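Local coordinates for protein transcriptional regulator (Cytophaga hutchinsonii, PDB 3F0C) that probably binds DNA as a dimer and regulates transcription, as other TetR-family regulators do, at residues K128-Q140 against K153-L165. Residues are numbered along the deposited sequence; the frame is centred on the assembly and turned at random.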
loop_
_atom_site.group_PDB
_atom_site.type_symbol
_atom_site.label_atom_id
_atom_site.label_comp_id
_atom_site.label_asym_id
_atom_site.label_seq_id
_atom_site.Cartn_x
_atom_site.Cartn_y
_atom_site.Cartn_z
ATOM N N LYS A 128 -8.810 -11.762 -1.079
ATOM C CA LYS A 128 -7.383 -11.775 -1.261
ATOM C C LYS A 128 -6.831 -13.197 -1.239
ATOM O O LYS A 128 -5.875 -13.498 -1.951
ATOM C CB LYS A 128 -6.703 -10.891 -0.217
ATOM C CG LYS A 128 -5.304 -10.369 -0.617
ATOM C CD LYS A 128 -4.201 -11.094 0.126
ATOM C CE LYS A 128 -4.017 -10.569 1.536
ATOM N NZ LYS A 128 -2.875 -9.592 1.648
ATOM N N GLN A 129 -7.426 -14.086 -0.456
ATOM C CA GLN A 129 -6.960 -15.467 -0.494
ATOM C C GLN A 129 -7.490 -16.232 -1.674
ATOM O O GLN A 129 -6.715 -16.902 -2.329
ATOM C CB GLN A 129 -7.146 -16.236 0.817
ATOM C CG GLN A 129 -5.793 -16.365 1.587
ATOM C CD GLN A 129 -5.828 -17.362 2.785
ATOM O OE1 GLN A 129 -6.910 -17.788 3.248
ATOM N NE2 GLN A 129 -4.631 -17.723 3.303
ATOM N N LYS A 130 -8.761 -16.108 -2.009
ATOM C CA LYS A 130 -9.227 -16.717 -3.248
ATOM C C LYS A 130 -8.365 -16.273 -4.407
ATOM O O LYS A 130 -8.035 -17.064 -5.285
ATOM C CB LYS A 130 -10.684 -16.395 -3.527
ATOM C CG LYS A 130 -11.599 -17.560 -3.182
ATOM C CD LYS A 130 -12.936 -17.494 -3.869
ATOM C CE LYS A 130 -13.920 -16.652 -3.066
ATOM N NZ LYS A 130 -14.419 -17.321 -1.829
ATOM N N GLU A 131 -7.954 -15.011 -4.357
ATOM C CA GLU A 131 -7.229 -14.375 -5.437
ATOM C C GLU A 131 -5.856 -14.950 -5.575
ATOM O O GLU A 131 -5.417 -15.243 -6.675
ATOM C CB GLU A 131 -7.122 -12.888 -5.146
ATOM C CG GLU A 131 -6.641 -12.004 -6.311
ATOM C CD GLU A 131 -6.700 -10.513 -5.985
ATOM O OE1 GLU A 131 -7.309 -10.140 -4.940
ATOM O OE2 GLU A 131 -6.117 -9.711 -6.754
ATOM N N VAL A 132 -5.166 -15.088 -4.449
ATOM C CA VAL A 132 -3.846 -15.691 -4.449
ATOM C C VAL A 132 -3.973 -17.066 -5.076
ATOM O O VAL A 132 -3.162 -17.437 -5.949
ATOM C CB VAL A 132 -3.247 -15.775 -3.028
ATOM C CG1 VAL A 132 -2.025 -16.681 -3.000
ATOM C CG2 VAL A 132 -2.858 -14.375 -2.555
ATOM N N GLU A 133 -5.018 -17.798 -4.676
ATOM C CA GLU A 133 -5.241 -19.146 -5.207
ATOM C C GLU A 133 -5.484 -19.126 -6.719
ATOM O O GLU A 133 -4.834 -19.872 -7.468
ATOM C CB GLU A 133 -6.439 -19.831 -4.572
ATOM C CG GLU A 133 -6.355 -20.146 -3.101
ATOM C CD GLU A 133 -5.176 -21.034 -2.726
ATOM O OE1 GLU A 133 -4.907 -21.990 -3.537
ATOM O OE2 GLU A 133 -4.547 -20.792 -1.637
ATOM N N ILE A 134 -6.409 -18.292 -7.193
ATOM C CA ILE A 134 -6.592 -18.229 -8.632
ATOM C C ILE A 134 -5.233 -18.035 -9.295
ATOM O O ILE A 134 -4.846 -18.782 -10.220
ATOM C CB ILE A 134 -7.513 -17.118 -9.077
ATOM C CG1 ILE A 134 -8.958 -17.432 -8.691
ATOM C CG2 ILE A 134 -7.411 -16.928 -10.550
ATOM C CD1 ILE A 134 -9.798 -16.136 -8.517
ATOM N N VAL A 135 -4.471 -17.089 -8.776
ATOM C CA VAL A 135 -3.208 -16.782 -9.397
ATOM C C VAL A 135 -2.247 -17.993 -9.324
ATOM O O VAL A 135 -1.586 -18.350 -10.312
ATOM C CB VAL A 135 -2.613 -15.468 -8.831
ATOM C CG1 VAL A 135 -1.131 -15.375 -9.184
ATOM C CG2 VAL A 135 -3.431 -14.261 -9.372
ATOM N N ALA A 136 -2.233 -18.675 -8.185
ATOM C CA ALA A 136 -1.346 -19.807 -8.032
ATOM C C ALA A 136 -1.654 -20.815 -9.134
ATOM O O ALA A 136 -0.763 -21.597 -9.583
ATOM C CB ALA A 136 -1.497 -20.415 -6.656
ATOM N N GLY A 137 -2.914 -20.784 -9.587
ATOM C CA GLY A 137 -3.405 -21.753 -10.563
ATOM C C GLY A 137 -2.929 -21.411 -11.939
ATOM O O GLY A 137 -2.608 -22.284 -12.730
ATOM N N ILE A 138 -2.869 -20.116 -12.221
ATOM C CA ILE A 138 -2.322 -19.664 -13.501
ATOM C C ILE A 138 -0.820 -19.928 -13.528
ATOM O O ILE A 138 -0.284 -20.438 -14.502
ATOM C CB ILE A 138 -2.615 -18.195 -13.778
ATOM C CG1 ILE A 138 -4.118 -17.894 -13.550
ATOM C CG2 ILE A 138 -2.218 -17.901 -15.183
ATOM C CD1 ILE A 138 -4.615 -16.484 -13.872
ATOM N N ILE A 139 -0.148 -19.622 -12.429
ATOM C CA ILE A 139 1.269 -19.935 -12.320
ATOM C C ILE A 139 1.456 -21.427 -12.580
ATOM O O ILE A 139 2.305 -21.839 -13.374
ATOM C CB ILE A 139 1.855 -19.468 -10.954
ATOM C CG1 ILE A 139 1.888 -17.919 -10.948
ATOM C CG2 ILE A 139 3.239 -20.078 -10.701
ATOM C CD1 ILE A 139 2.325 -17.236 -9.637
ATOM N N GLN A 140 0.633 -22.236 -11.936
ATOM C CA GLN A 140 0.741 -23.689 -12.095
ATOM C C GLN A 140 0.601 -24.142 -13.552
ATOM O O GLN A 140 1.333 -25.001 -14.000
ATOM C CB GLN A 140 -0.328 -24.381 -11.233
ATOM C CG GLN A 140 -0.307 -25.872 -11.295
ATOM C CD GLN A 140 0.950 -26.395 -10.711
ATOM O OE1 GLN A 140 1.848 -26.832 -11.435
ATOM N NE2 GLN A 140 1.059 -26.316 -9.388
ATOM N N LYS A 153 5.175 -21.464 -6.797
ATOM C CA LYS A 153 3.958 -20.947 -7.351
ATOM C C LYS A 153 3.314 -20.079 -6.308
ATOM O O LYS A 153 2.788 -19.022 -6.626
ATOM C CB LYS A 153 3.001 -22.082 -7.818
ATOM C CG LYS A 153 2.017 -22.659 -6.764
ATOM C CD LYS A 153 1.274 -23.943 -7.246
ATOM C CE LYS A 153 0.418 -24.609 -6.120
ATOM N NZ LYS A 153 0.294 -26.123 -6.148
ATOM N N HIS A 154 3.372 -20.497 -5.058
ATOM C CA HIS A 154 2.573 -19.828 -4.078
ATOM C C HIS A 154 3.166 -18.508 -3.644
ATOM O O HIS A 154 2.468 -17.518 -3.516
ATOM C CB HIS A 154 2.363 -20.689 -2.876
ATOM C CG HIS A 154 1.191 -20.264 -2.081
ATOM N ND1 HIS A 154 1.310 -19.560 -0.903
ATOM C CD2 HIS A 154 -0.135 -20.370 -2.331
ATOM C CE1 HIS A 154 0.103 -19.283 -0.438
ATOM N NE2 HIS A 154 -0.793 -19.765 -1.285
ATOM N N GLU A 155 4.466 -18.500 -3.417
ATOM C CA GLU A 155 5.170 -17.286 -3.037
ATOM C C GLU A 155 4.953 -16.212 -4.085
ATOM O O GLU A 155 4.514 -15.112 -3.783
ATOM C CB GLU A 155 6.648 -17.609 -2.925
ATOM C CG GLU A 155 7.524 -16.484 -2.470
ATOM C CD GLU A 155 8.973 -16.932 -2.348
ATOM O OE1 GLU A 155 9.284 -18.112 -2.656
ATOM O OE2 GLU A 155 9.804 -16.082 -1.969
ATOM N N ASN A 156 5.255 -16.549 -5.326
ATOM C CA ASN A 156 5.007 -15.668 -6.440
ATOM C C ASN A 156 3.579 -15.132 -6.466
ATOM O O ASN A 156 3.366 -13.927 -6.482
ATOM C CB ASN A 156 5.267 -16.437 -7.724
ATOM C CG ASN A 156 6.734 -16.686 -7.965
ATOM O OD1 ASN A 156 7.551 -16.503 -7.059
ATOM N ND2 ASN A 156 7.086 -17.094 -9.193
ATOM N N ALA A 157 2.612 -16.044 -6.461
ATOM C CA ALA A 157 1.193 -15.714 -6.481
ATOM C C ALA A 157 0.858 -14.574 -5.520
ATOM O O ALA A 157 0.301 -13.559 -5.926
ATOM C CB ALA A 157 0.400 -16.927 -6.122
ATOM N N GLU A 158 1.190 -14.765 -4.242
ATOM C CA GLU A 158 1.106 -13.738 -3.212
ATOM C C GLU A 158 1.766 -12.460 -3.588
ATOM O O GLU A 158 1.269 -11.364 -3.285
ATOM C CB GLU A 158 1.886 -14.175 -2.025
ATOM C CG GLU A 158 1.102 -14.913 -1.082
ATOM C CD GLU A 158 1.232 -14.325 0.314
ATOM O OE1 GLU A 158 2.350 -13.834 0.678
ATOM O OE2 GLU A 158 0.199 -14.381 1.041
ATOM N N PHE A 159 2.947 -12.600 -4.170
ATOM C CA PHE A 159 3.727 -11.422 -4.485
ATOM C C PHE A 159 2.979 -10.576 -5.500
ATOM O O PHE A 159 2.778 -9.378 -5.291
ATOM C CB PHE A 159 5.129 -11.790 -4.975
ATOM C CG PHE A 159 6.105 -10.636 -4.962
ATOM C CD1 PHE A 159 6.329 -9.905 -3.799
ATOM C CD2 PHE A 159 6.806 -10.288 -6.114
ATOM C CE1 PHE A 159 7.239 -8.865 -3.779
ATOM C CE2 PHE A 159 7.701 -9.261 -6.102
ATOM C CZ PHE A 159 7.919 -8.541 -4.930
ATOM N N LEU A 160 2.540 -11.209 -6.572
ATOM C CA LEU A 160 1.800 -10.485 -7.579
ATOM C C LEU A 160 0.568 -9.847 -6.957
ATOM O O LEU A 160 0.303 -8.659 -7.158
ATOM C CB LEU A 160 1.412 -11.398 -8.740
ATOM C CG LEU A 160 0.865 -10.680 -9.968
ATOM C CD1 LEU A 160 -0.516 -10.265 -9.713
ATOM C CD2 LEU A 160 1.654 -9.462 -10.255
ATOM N N VAL A 161 -0.160 -10.627 -6.171
ATOM C CA VAL A 161 -1.389 -10.116 -5.588
ATOM C C VAL A 161 -1.043 -8.897 -4.712
ATOM O O VAL A 161 -1.592 -7.823 -4.910
ATOM C CB VAL A 161 -2.200 -11.226 -4.901
ATOM C CG1 VAL A 161 -3.413 -10.681 -4.229
ATOM C CG2 VAL A 161 -2.628 -12.217 -5.939
ATOM N N HIS A 162 -0.067 -9.039 -3.828
ATOM C CA HIS A 162 0.354 -7.926 -2.981
ATOM C C HIS A 162 0.893 -6.700 -3.767
ATOM O O HIS A 162 0.665 -5.540 -3.390
ATOM C CB HIS A 162 1.417 -8.395 -2.004
ATOM C CG HIS A 162 0.898 -9.293 -0.938
ATOM N ND1 HIS A 162 -0.450 -9.492 -0.717
ATOM C CD2 HIS A 162 1.548 -10.030 -0.004
ATOM C CE1 HIS A 162 -0.607 -10.322 0.298
ATOM N NE2 HIS A 162 0.588 -10.666 0.746
ATOM N N LEU A 163 1.644 -6.978 -4.827
ATOM C CA LEU A 163 2.177 -5.944 -5.647
ATOM C C LEU A 163 1.019 -5.121 -6.135
ATOM O O LEU A 163 1.045 -3.892 -6.014
ATOM C CB LEU A 163 2.917 -6.524 -6.834
ATOM C CG LEU A 163 4.370 -6.843 -6.511
ATOM C CD1 LEU A 163 4.985 -7.633 -7.686
ATOM C CD2 LEU A 163 5.139 -5.564 -6.182
ATOM N N LEU A 164 -0.018 -5.771 -6.664
ATOM C CA LEU A 164 -1.157 -5.011 -7.188
ATOM C C LEU A 164 -1.847 -4.265 -6.058
ATOM O O LEU A 164 -2.214 -3.107 -6.191
ATOM C CB LEU A 164 -2.159 -5.907 -7.863
ATOM C CG LEU A 164 -1.553 -6.809 -8.929
ATOM C CD1 LEU A 164 -2.644 -7.758 -9.453
ATOM C CD2 LEU A 164 -0.843 -5.976 -10.038
ATOM N N LEU A 165 -1.981 -4.901 -4.912
ATOM C CA LEU A 165 -2.692 -4.246 -3.838
ATOM C C LEU A 165 -1.938 -2.948 -3.463
ATOM O O LEU A 165 -2.567 -1.947 -3.097
ATOM C CB LEU A 165 -2.871 -5.205 -2.663
ATOM C CG LEU A 165 -3.511 -4.734 -1.359
ATOM C CD1 LEU A 165 -4.872 -4.210 -1.620
ATOM C CD2 LEU A 165 -3.514 -5.860 -0.237
#
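Lys128 reaches Val161 and His162 through its aliphatic chain: CG passes Val161 CG1, while CD lies at the edge of the imidazole, in its plane, 3.7 Å from His162 CE1, though the far end of this lysine is less surely placed. The side chain also packs on Tyr174 of the second subunit. One turn on, Glu131 runs out extended with CG anti to its backbone N (chi1 -168°), laying its CD 3.7 Å from Val161 CG1 and carrying its carboxylate on to Tyr91 and Arg95 of helix 84-106, which hold it by a hydrogen bond and a salt bridge. Val132 is a knob in the hole formed by His154, Ala157, Glu158 and Val161. Its two methyls divide the work, CG1 going to the imidazole, 3.7 Å from His154 NE2, and CG2 to Val161 CB. Val135 sets CG1 3.6 Å from Ala157 CA and slides CG2 past Val161. The closest pair of CA atoms between the segments is that of Ala136 and Ala157, 5.1 Å apart, with the two CB methyls in contact; Ala157 is itself a knob among Val132, Val135, Ala136 and Ile139. Near the end Ile139 places its CD1 3.6 Å from Asn156 CB and its CG2 against Lys153 CB. The axes of segments 128-140 and 153-165 approach to 8.3 Å, their N-to-C directions 125° apart, joined chiefly by apolar knobs-into-holes packing, as befits neighbouring helices of the all-helical C-terminal domain of a TetR-family regulator.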